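Local coordinates for periplasmic molybdate-binding protein (PDB 1ATG) that binds molybdate and tungstate in a pocket between its two domains and, as a periplasmic binding protein, probably delivers the oxyanion to an ABC transporter, at residues T8-T13 against A225-P230; V83-K88 against K174-H179; R105-S110 against A158-V163; G118-Q123 against N185-I190. One frame throughout, in Å; residues are numbered along the deposited sequence.

Contact 1: residues T8-T13 against A225-P230. With WO4 (tungstate(VI)ion), chain B.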
# COMPACT_ATOMS: atom_id res chain seq x y z
N THR A 8 -4.87 0.36 2.12
CA THR A 8 -5.46 -0.42 1.06
C THR A 8 -4.46 -1.19 0.22
O THR A 8 -4.84 -2.27 -0.25
CB THR A 8 -6.33 0.39 0.08
OG1 THR A 8 -5.55 1.28 -0.71
CG2 THR A 8 -7.41 1.17 0.81
N ASN A 9 -3.23 -0.74 0.03
CA ASN A 9 -2.30 -1.52 -0.79
C ASN A 9 -2.16 -2.96 -0.32
O ASN A 9 -1.88 -3.84 -1.14
CB ASN A 9 -0.91 -0.89 -0.79
CG ASN A 9 -0.09 -1.17 0.45
OD1 ASN A 9 0.72 -2.12 0.54
ND2 ASN A 9 -0.32 -0.34 1.48
N PHE A 10 -2.21 -3.16 1.00
CA PHE A 10 -1.87 -4.42 1.64
C PHE A 10 -3.07 -5.31 1.89
O PHE A 10 -2.92 -6.40 2.46
CB PHE A 10 -1.16 -4.09 2.97
CG PHE A 10 -0.34 -5.19 3.59
CD1 PHE A 10 0.72 -5.77 2.93
CD2 PHE A 10 -0.65 -5.63 4.88
CE1 PHE A 10 1.48 -6.76 3.54
CE2 PHE A 10 0.10 -6.64 5.48
CZ PHE A 10 1.15 -7.19 4.79
N LEU A 11 -4.26 -4.90 1.45
CA LEU A 11 -5.45 -5.68 1.73
C LEU A 11 -5.38 -7.12 1.25
O LEU A 11 -5.62 -8.05 2.03
CB LEU A 11 -6.68 -5.00 1.12
CG LEU A 11 -8.02 -5.73 1.30
CD1 LEU A 11 -8.36 -5.95 2.76
CD2 LEU A 11 -9.12 -4.92 0.62
N GLY A 12 -5.09 -7.34 -0.02
CA GLY A 12 -5.06 -8.69 -0.57
C GLY A 12 -4.00 -9.54 0.12
O GLY A 12 -4.21 -10.73 0.40
N THR A 13 -2.85 -8.96 0.42
CA THR A 13 -1.78 -9.67 1.12
C THR A 13 -2.19 -10.00 2.55
O THR A 13 -1.96 -11.12 3.03
CB THR A 13 -0.48 -8.88 1.06
OG1 THR A 13 -0.18 -8.51 -0.29
CG2 THR A 13 0.67 -9.71 1.62
N ALA A 225 4.11 -11.46 -2.68
CA ALA A 225 3.30 -10.34 -3.13
C ALA A 225 4.16 -9.19 -3.65
O ALA A 225 3.61 -8.13 -4.00
CB ALA A 225 2.39 -9.87 -2.02
N GLY A 226 5.46 -9.35 -3.71
CA GLY A 226 6.37 -8.40 -4.31
C GLY A 226 6.98 -7.39 -3.37
O GLY A 226 7.76 -6.54 -3.81
N TYR A 227 6.67 -7.46 -2.08
CA TYR A 227 7.26 -6.55 -1.12
C TYR A 227 8.68 -7.01 -0.78
O TYR A 227 9.00 -8.22 -0.90
CB TYR A 227 6.47 -6.54 0.20
CG TYR A 227 5.05 -6.03 0.07
CD1 TYR A 227 4.77 -4.68 0.10
CD2 TYR A 227 4.00 -6.91 -0.10
CE1 TYR A 227 3.48 -4.18 -0.00
CE2 TYR A 227 2.70 -6.45 -0.22
CZ TYR A 227 2.45 -5.08 -0.18
OH TYR A 227 1.14 -4.68 -0.33
N VAL A 228 9.50 -6.10 -0.29
CA VAL A 228 10.79 -6.50 0.28
C VAL A 228 10.72 -6.32 1.79
O VAL A 228 9.76 -5.74 2.32
CB VAL A 228 11.97 -5.72 -0.30
CG1 VAL A 228 12.14 -5.99 -1.77
CG2 VAL A 228 11.81 -4.25 -0.06
N LEU A 229 11.73 -6.83 2.48
CA LEU A 229 11.82 -6.72 3.93
C LEU A 229 13.13 -5.99 4.26
O LEU A 229 14.06 -6.00 3.45
CB LEU A 229 11.88 -8.09 4.60
CG LEU A 229 10.56 -8.84 4.84
CD1 LEU A 229 9.70 -8.08 5.85
CD2 LEU A 229 9.76 -9.10 3.58
N PRO A 230 13.21 -5.36 5.41
CA PRO A 230 14.46 -4.69 5.78
C PRO A 230 15.62 -5.67 5.76
O PRO A 230 15.48 -6.85 6.12
CB PRO A 230 14.22 -4.18 7.19
CG PRO A 230 12.73 -4.06 7.29
CD PRO A 230 12.20 -5.23 6.46
W WO4 B . -2.48 3.43 0.60
O1 WO4 B . -4.07 3.53 -0.19
O2 WO4 B . -1.95 1.79 0.75
O3 WO4 B . -1.26 4.31 -0.33
O4 WO4 B . -2.53 4.15 2.22
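Ala225 turns its methyl toward Thr13, CB lying 3.4 Å from Thr13 OG1, where the loop after helix 216-224 passes the first turn of helix 11-25. A short side chain suits this approach. Gly226 closes the preceding helix in a Schellman motif; its positive phi would jam a beta carbon against the carbonyl oxygen of Ala225, so glycine fits. The chain then presents Tyr227, whose ring and hydroxyl carry most of the contact. Thr13 OG1 lies in the ring plane at the edge, 3.5 Å from Tyr227 CE2. Phe10 turns its own edge toward the Tyr227 face in an offset edge-to-face pair, the planes 74° apart, with Phe10 CD1 and Tyr227 CZ separated by 3.6 Å. At the tyrosine's far end, OH donates to Asn9 OD1 over 2.7 Å, approaching slightly tilted from the amide's carbonyl plane with a C=O...donor angle of 142°. Asn9 CG sits between its backbone N and carbonyl carbon (chi1 79°). Gln192 NE2 also donates to OD1. Two donors on OD1 should hold the amide in one rotation and leave ND2 directed at the ligand, where it bonds tungstate O2 at 2.8 Å. The backbone N of Asn9 reaches the same O2 at 2.9 Å, while Thr8 OG1 donates to O1 at 2.7 Å. Tyr227 is therefore a second-shell residue: without touching the oxyanion, it appears to orient an asparagine that does.

Contact 2: residues V83-K88 against K174-H179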
# COMPACT_ATOMS: atom_id res chain seq x y z
N VAL A 83 4.36 0.78 -9.08
CA VAL A 83 4.29 0.35 -10.46
C VAL A 83 3.40 1.28 -11.27
O VAL A 83 2.30 1.66 -10.79
CB VAL A 83 3.73 -1.07 -10.64
CG1 VAL A 83 4.10 -1.60 -12.03
CG2 VAL A 83 4.19 -2.06 -9.59
N LEU A 84 3.84 1.68 -12.45
CA LEU A 84 2.97 2.33 -13.42
C LEU A 84 2.33 1.19 -14.22
O LEU A 84 3.06 0.33 -14.78
CB LEU A 84 3.77 3.22 -14.35
CG LEU A 84 2.93 3.87 -15.47
CD1 LEU A 84 1.93 4.86 -14.91
CD2 LEU A 84 3.85 4.55 -16.47
N TRP A 85 1.02 1.12 -14.24
CA TRP A 85 0.32 -0.00 -14.83
C TRP A 85 -0.75 0.50 -15.78
O TRP A 85 -1.34 1.55 -15.60
CB TRP A 85 -0.33 -0.80 -13.69
CG TRP A 85 -1.03 -2.06 -14.08
CD1 TRP A 85 -0.55 -3.07 -14.88
CD2 TRP A 85 -2.36 -2.45 -13.70
NE1 TRP A 85 -1.49 -4.06 -14.99
CE2 TRP A 85 -2.61 -3.71 -14.30
CE3 TRP A 85 -3.36 -1.88 -12.91
CZ2 TRP A 85 -3.81 -4.38 -14.12
CZ3 TRP A 85 -4.54 -2.57 -12.74
CH2 TRP A 85 -4.76 -3.82 -13.33
N SER A 86 -1.02 -0.32 -16.79
CA SER A 86 -2.19 -0.19 -17.62
C SER A 86 -2.79 -1.59 -17.81
O SER A 86 -2.04 -2.56 -17.96
CB SER A 86 -1.90 0.42 -18.99
OG SER A 86 -3.08 0.47 -19.80
N ALA A 87 -4.10 -1.66 -17.92
CA ALA A 87 -4.75 -2.91 -18.30
C ALA A 87 -4.45 -3.21 -19.77
O ALA A 87 -4.60 -4.37 -20.19
CB ALA A 87 -6.25 -2.86 -18.08
N LYS A 88 -4.04 -2.25 -20.58
CA LYS A 88 -3.79 -2.49 -21.99
C LYS A 88 -2.38 -2.97 -22.24
O LYS A 88 -1.41 -2.25 -21.97
CB LYS A 88 -3.98 -1.18 -22.78
CG LYS A 88 -3.77 -1.37 -24.28
CD LYS A 88 -4.22 -0.19 -25.13
CE LYS A 88 -4.03 -0.52 -26.61
NZ LYS A 88 -4.17 0.68 -27.48
N LYS A 174 3.33 -13.43 -12.88
CA LYS A 174 3.05 -12.64 -14.08
C LYS A 174 2.25 -11.39 -13.71
O LYS A 174 1.68 -11.34 -12.62
CB LYS A 174 2.29 -13.48 -15.10
CG LYS A 174 0.77 -13.46 -15.02
CD LYS A 174 0.23 -12.56 -16.13
CE LYS A 174 -1.19 -12.10 -15.86
NZ LYS A 174 -2.19 -13.20 -15.99
N ILE A 175 2.22 -10.40 -14.59
CA ILE A 175 1.50 -9.15 -14.37
C ILE A 175 0.73 -8.88 -15.68
O ILE A 175 1.38 -8.83 -16.72
CB ILE A 175 2.43 -7.96 -14.11
CG1 ILE A 175 3.20 -8.13 -12.80
CG2 ILE A 175 1.66 -6.64 -14.07
CD1 ILE A 175 4.32 -7.13 -12.65
N PRO A 176 -0.57 -8.80 -15.59
CA PRO A 176 -1.38 -8.57 -16.78
C PRO A 176 -1.21 -7.15 -17.30
O PRO A 176 -0.63 -6.27 -16.63
CB PRO A 176 -2.79 -8.83 -16.29
CG PRO A 176 -2.76 -8.47 -14.84
CD PRO A 176 -1.39 -8.86 -14.36
N GLY A 177 -1.67 -6.90 -18.52
CA GLY A 177 -1.60 -5.56 -19.10
C GLY A 177 -0.19 -5.17 -19.47
O GLY A 177 0.53 -5.92 -20.13
N SER A 178 0.23 -3.98 -19.05
CA SER A 178 1.59 -3.51 -19.27
C SER A 178 2.06 -2.75 -18.04
O SER A 178 1.22 -2.18 -17.33
CB SER A 178 1.74 -2.71 -20.56
OG SER A 178 0.84 -1.61 -20.57
N HIS A 179 3.36 -2.76 -17.76
CA HIS A 179 3.82 -2.09 -16.54
C HIS A 179 5.25 -1.61 -16.64
O HIS A 179 6.06 -2.09 -17.44
CB HIS A 179 3.66 -3.01 -15.33
CG HIS A 179 4.66 -4.13 -15.34
ND1 HIS A 179 4.48 -5.27 -16.10
CD2 HIS A 179 5.85 -4.27 -14.70
CE1 HIS A 179 5.51 -6.08 -15.92
NE2 HIS A 179 6.35 -5.50 -15.10
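An antiparallel pairing joins the end of strand 75-86 to the start of strand 178-180, with Trp85 and His179 as a non-hydrogen-bonded pair and Ser86 and Ser178 as a hydrogen-bonded one. Ser86 N donates to Ser178 O at 3.0 Å, and Ser178 N returns a bond of 2.9 Å to Ser86 O. Gly177 leads into the strand with a phi of 72°, and its CA comes within 3.2 Å of Ser86 O; a beta carbon here would collide with that oxygen, which explains the glycine. On the face of Trp85 and His179, the indole CG stands anti to the backbone N (chi1 -176°), and the ring's NE1 donates to Pro176 O at 2.9 Å, in the indole plane and nearly straight at 162°, though it meets the oxygen from above the carbonyl plane. Farther back along the strand, Val83 CG1 packs on His179 CB at 3.6 Å, and Ile175 CD1 rests over the centre of one face of the imidazole. The other face of the pairing carries the serines. Ser178 OG donates to Lys88 O at 2.7 Å and accepts from Val92 N. Ser86 OG donates to Asp159 O and accepts from Lys88 N at 3.0 Å, forming an ST turn. Each small hydroxyl thus serves as both donor and acceptor, so the strand end is pinned to the turn beyond it by side chains as well as backbone, and the buried serine oxygens are satisfied.

Contact 3: residues R105-S110 against A158-V163. With ACT (acetate ion), chain C.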
# COMPACT_ATOMS: atom_id res chain seq x y z
N ARG A 105 -5.19 8.98 -21.98
CA ARG A 105 -6.07 10.03 -21.50
C ARG A 105 -5.77 10.40 -20.06
O ARG A 105 -5.20 11.48 -19.83
CB ARG A 105 -7.53 9.60 -21.71
CG ARG A 105 -7.89 9.46 -23.19
CD ARG A 105 -9.20 8.69 -23.37
NE ARG A 105 -8.92 7.25 -23.16
CZ ARG A 105 -9.81 6.32 -23.49
NH1 ARG A 105 -10.99 6.65 -23.98
NH2 ARG A 105 -9.51 5.04 -23.33
N HIS A 106 -6.16 9.58 -19.11
CA HIS A 106 -5.95 9.86 -17.69
C HIS A 106 -5.07 8.85 -16.98
O HIS A 106 -4.93 7.70 -17.41
CB HIS A 106 -7.31 9.87 -16.97
CG HIS A 106 -8.27 10.88 -17.53
ND1 HIS A 106 -9.21 10.58 -18.49
CD2 HIS A 106 -8.39 12.21 -17.28
CE1 HIS A 106 -9.90 11.68 -18.78
NE2 HIS A 106 -9.42 12.67 -18.06
N ILE A 107 -4.49 9.31 -15.88
CA ILE A 107 -3.68 8.46 -15.02
C ILE A 107 -4.28 8.56 -13.62
O ILE A 107 -4.47 9.67 -13.07
CB ILE A 107 -2.20 8.88 -15.03
CG1 ILE A 107 -1.40 7.94 -14.12
CG2 ILE A 107 -1.95 10.34 -14.68
CD1 ILE A 107 0.10 8.05 -14.31
N ALA A 108 -4.61 7.42 -13.03
CA ALA A 108 -5.14 7.35 -11.68
C ALA A 108 -4.01 7.40 -10.67
O ALA A 108 -3.11 6.54 -10.69
CB ALA A 108 -5.97 6.09 -11.49
N ILE A 109 -4.00 8.44 -9.83
CA ILE A 109 -2.97 8.58 -8.80
C ILE A 109 -3.69 8.81 -7.49
O ILE A 109 -4.51 9.73 -7.37
CB ILE A 109 -1.97 9.71 -9.07
CG1 ILE A 109 -1.40 9.56 -10.49
CG2 ILE A 109 -0.88 9.72 -8.00
CD1 ILE A 109 -0.30 10.51 -10.86
N SER A 110 -3.40 7.99 -6.49
CA SER A 110 -4.08 8.19 -5.20
C SER A 110 -3.62 9.53 -4.62
O SER A 110 -2.54 10.03 -4.85
CB SER A 110 -3.92 7.02 -4.27
OG SER A 110 -2.58 6.66 -4.01
N ALA A 158 -9.26 4.42 -16.05
CA ALA A 158 -8.06 5.20 -16.27
C ALA A 158 -7.13 4.39 -17.19
O ALA A 158 -6.85 3.23 -16.88
CB ALA A 158 -7.31 5.55 -14.99
N ASP A 159 -6.63 4.97 -18.27
CA ASP A 159 -5.68 4.30 -19.13
C ASP A 159 -4.44 3.88 -18.35
O ASP A 159 -3.93 2.79 -18.60
CB ASP A 159 -5.28 5.23 -20.29
CG ASP A 159 -6.34 5.39 -21.36
OD1 ASP A 159 -7.15 4.45 -21.59
OD2 ASP A 159 -6.36 6.44 -22.03
N LEU A 160 -3.95 4.74 -17.47
CA LEU A 160 -2.76 4.46 -16.68
C LEU A 160 -3.10 4.59 -15.20
O LEU A 160 -4.01 5.34 -14.85
CB LEU A 160 -1.65 5.48 -16.98
CG LEU A 160 -1.15 5.56 -18.41
CD1 LEU A 160 -0.00 6.57 -18.48
CD2 LEU A 160 -0.69 4.22 -18.96
N GLY A 161 -2.26 3.99 -14.36
CA GLY A 161 -2.40 4.21 -12.92
C GLY A 161 -1.11 3.89 -12.21
O GLY A 161 -0.32 3.06 -12.65
N PHE A 162 -0.91 4.56 -11.07
CA PHE A 162 0.18 4.23 -10.16
C PHE A 162 -0.39 3.37 -9.04
O PHE A 162 -1.28 3.78 -8.28
CB PHE A 162 0.85 5.48 -9.59
CG PHE A 162 1.93 6.06 -10.44
CD1 PHE A 162 3.06 5.31 -10.76
CD2 PHE A 162 1.84 7.35 -10.94
CE1 PHE A 162 4.07 5.85 -11.53
CE2 PHE A 162 2.86 7.90 -11.69
CZ PHE A 162 3.98 7.15 -12.00
N VAL A 163 0.07 2.11 -9.00
CA VAL A 163 -0.47 1.11 -8.10
C VAL A 163 0.62 0.39 -7.33
O VAL A 163 1.81 0.64 -7.54
CB VAL A 163 -1.34 0.08 -8.88
CG1 VAL A 163 -2.47 0.74 -9.67
CG2 VAL A 163 -0.48 -0.75 -9.82
C ACT C . -9.20 7.24 -19.50
O ACT C . -8.01 7.32 -19.13
OXT ACT C . -9.93 8.27 -19.59
CH3 ACT C . -9.81 5.93 -19.89
O HOH W 1 -1.23 5.88 -6.51
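Segments 107-110 and 160-163 run parallel, their axes 24° apart, with Ile107 paired to Leu160 and Ala108 to Gly161. Leu160 N bonds His106 O, Ala108 N donates to Leu160 O at 2.8 Å, and Phe162 N meets Ala108 O at 3.0 Å almost along the C=O axis. Farther on, a water links Ser110 N to Phe162 O. Before the strands, Arg105, its chain bent at chi3, grips the carboxylate of Asp159 side-on, the two planes 30° apart: NE reaches OD2 at 2.9 Å in a straight bond of 179°, and NH2 bonds OD1 at 3.0 Å. Arg105 N also donates to Asp159 OD2, at 2.8 Å, through the anti lone pair, so three bonds fix this acid. An acetate, probably from the crystallisation liquor, bonds His106 N, His106 ND1 and Asp159 N. Inside the fold, Ile107 CD1 lies 3.8 Å from Phe162 CE2, while Ile109 CD1 approaches the ring edge at CD2, also 3.8 Å away. Branched and aromatic side chains suit this core, and the small Ala108 and Ala158 meet by their methyls. Strand 140-143 adjoins 107-110 on one side, strand 75-86 adjoins 160-164 on the other, and helix 116-127 packs over Ile109 and Phe162.

Contact 4: residues G118-Q123 against N185-I190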
# COMPACT_ATOMS: atom_id res chain seq x y z
N GLY A 118 0.18 7.14 -3.54
CA GLY A 118 -0.10 8.36 -4.30
C GLY A 118 1.06 9.34 -4.18
O GLY A 118 1.48 9.97 -5.16
N LEU A 119 1.61 9.47 -2.97
CA LEU A 119 2.78 10.31 -2.76
C LEU A 119 3.94 9.81 -3.63
O LEU A 119 4.60 10.58 -4.32
CB LEU A 119 3.19 10.32 -1.29
CG LEU A 119 4.48 11.07 -0.97
CD1 LEU A 119 4.36 12.55 -1.33
CD2 LEU A 119 4.86 10.90 0.51
N ALA A 120 4.15 8.50 -3.64
CA ALA A 120 5.21 7.91 -4.45
C ALA A 120 4.99 8.19 -5.93
O ALA A 120 5.91 8.58 -6.64
CB ALA A 120 5.34 6.42 -4.19
N GLY A 121 3.76 7.97 -6.44
CA GLY A 121 3.49 8.23 -7.85
C GLY A 121 3.71 9.70 -8.21
O GLY A 121 4.24 10.02 -9.26
N THR A 122 3.28 10.57 -7.31
CA THR A 122 3.47 12.01 -7.53
C THR A 122 4.95 12.37 -7.55
O THR A 122 5.39 13.14 -8.41
CB THR A 122 2.73 12.78 -6.43
OG1 THR A 122 1.33 12.42 -6.49
CG2 THR A 122 2.83 14.28 -6.65
N GLN A 123 5.73 11.75 -6.66
CA GLN A 123 7.16 11.95 -6.65
C GLN A 123 7.80 11.52 -7.96
O GLN A 123 8.74 12.18 -8.42
CB GLN A 123 7.82 11.21 -5.48
CG GLN A 123 7.55 11.91 -4.15
CD GLN A 123 8.00 11.12 -2.95
OE1 GLN A 123 8.19 9.90 -3.00
NE2 GLN A 123 8.13 11.83 -1.81
N ASN A 185 15.40 5.50 -7.29
CA ASN A 185 15.80 6.88 -7.04
C ASN A 185 14.77 7.87 -7.57
O ASN A 185 14.98 9.08 -7.43
CB ASN A 185 17.17 7.17 -7.65
CG ASN A 185 17.24 6.97 -9.14
OD1 ASN A 185 16.69 6.04 -9.72
ND2 ASN A 185 17.95 7.86 -9.83
N TYR A 186 13.64 7.41 -8.12
CA TYR A 186 12.64 8.31 -8.65
C TYR A 186 11.59 8.71 -7.62
O TYR A 186 10.79 9.61 -7.92
CB TYR A 186 11.91 7.72 -9.86
CG TYR A 186 12.67 7.66 -11.16
CD1 TYR A 186 14.04 7.45 -11.24
CD2 TYR A 186 11.97 7.81 -12.36
CE1 TYR A 186 14.69 7.40 -12.45
CE2 TYR A 186 12.61 7.76 -13.59
CZ TYR A 186 13.98 7.55 -13.62
OH TYR A 186 14.63 7.49 -14.84
N TYR A 187 11.57 8.05 -6.47
CA TYR A 187 10.62 8.31 -5.42
C TYR A 187 11.22 7.84 -4.10
O TYR A 187 12.14 7.00 -4.13
CB TYR A 187 9.29 7.60 -5.66
CG TYR A 187 9.30 6.09 -5.77
CD1 TYR A 187 9.75 5.42 -6.89
CD2 TYR A 187 8.85 5.32 -4.70
CE1 TYR A 187 9.72 4.04 -6.98
CE2 TYR A 187 8.83 3.94 -4.77
CZ TYR A 187 9.27 3.31 -5.91
OH TYR A 187 9.18 1.93 -5.95
N GLU A 188 10.70 8.31 -2.98
CA GLU A 188 11.24 7.82 -1.71
C GLU A 188 10.67 6.44 -1.43
O GLU A 188 9.47 6.21 -1.62
CB GLU A 188 10.87 8.81 -0.60
CG GLU A 188 11.54 10.17 -0.77
CD GLU A 188 13.02 10.17 -0.49
OE1 GLU A 188 13.61 9.17 -0.02
OE2 GLU A 188 13.69 11.21 -0.71
N PRO A 189 11.46 5.49 -0.95
CA PRO A 189 10.97 4.14 -0.70
C PRO A 189 9.73 4.09 0.16
O PRO A 189 9.53 4.82 1.13
CB PRO A 189 12.16 3.42 -0.10
CG PRO A 189 13.34 4.14 -0.69
CD PRO A 189 12.92 5.58 -0.76
N ILE A 190 8.84 3.17 -0.21
CA ILE A 190 7.55 3.01 0.47
C ILE A 190 7.72 2.05 1.62
O ILE A 190 7.41 0.85 1.54
CB ILE A 190 6.49 2.57 -0.55
CG1 ILE A 190 6.40 3.55 -1.73
CG2 ILE A 190 5.13 2.44 0.11
CD1 ILE A 190 5.60 3.03 -2.90
O HOH W 2 7.35 7.88 -1.30
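Ala120 points its methyl from helix 116-127 into the loop that precedes strand 191-196, touching two side chains there. Its CB lies 3.6 Å from Ile190 CD1 and 3.7 Å from Tyr187 CD2, a fit that suits a small apolar residue between larger ones. The tyrosine CG sits between the backbone N and the carbonyl carbon (chi1 60°). At the end of the ring, the phenol OH accepts from the backbone N-H of Leu82 in strand 75-86. Within the helix, Thr122 OG1 donates to Gly118 O at 2.8 Å; its own N reaches the same oxygen from the opposite face of the carbonyl plane. Gln123 makes the polar half of the contact. Extended beyond CG, it crosses Tyr187 at about a right angle, CB to CB 3.9 Å, and brings OE1 to the loop backbone. Glu188 N donates to Gln123 OE1 at 3.0 Å, straight at 165° but from well above the amide's carbonyl plane. A water donates to both Gln123 OE1, at 2.8 Å, and Glu188 O, at 2.7 Å, so the long amide serves the N-H directly and the carbonyl through water. Beyond the segments, Tyr186 stacks on His127, the last residue of this helix, while Ala120 and Ile190 both rest on Leu82 of strand 75-86 and Ile190 also touches Tyr117 of the anion pocket.

How the contacts relate
Starting from the N terminus, residues 8-13 open the longest loop, closed only when 225-230 returns near the C terminus; contacts 2, 3 and 4 all nest within it. Contact 2 spans from 83-88 to 174-179 and encloses contact 3, which joins 105-110 to 158-163. Contact 4 starts at 118-123, inside both those loops, but ends at 185-190, beyond them, and so crosses each. Contacts 2 and 3 belong to one sheet and touch where strands 75-86 and 160-164 are neighbours. Contact 3 also touches contact 4, whose helix packs against that sheet. Contact 1 stands apart, about 16 Å between centres from contact 4, tying the chain's end to the anion pocket.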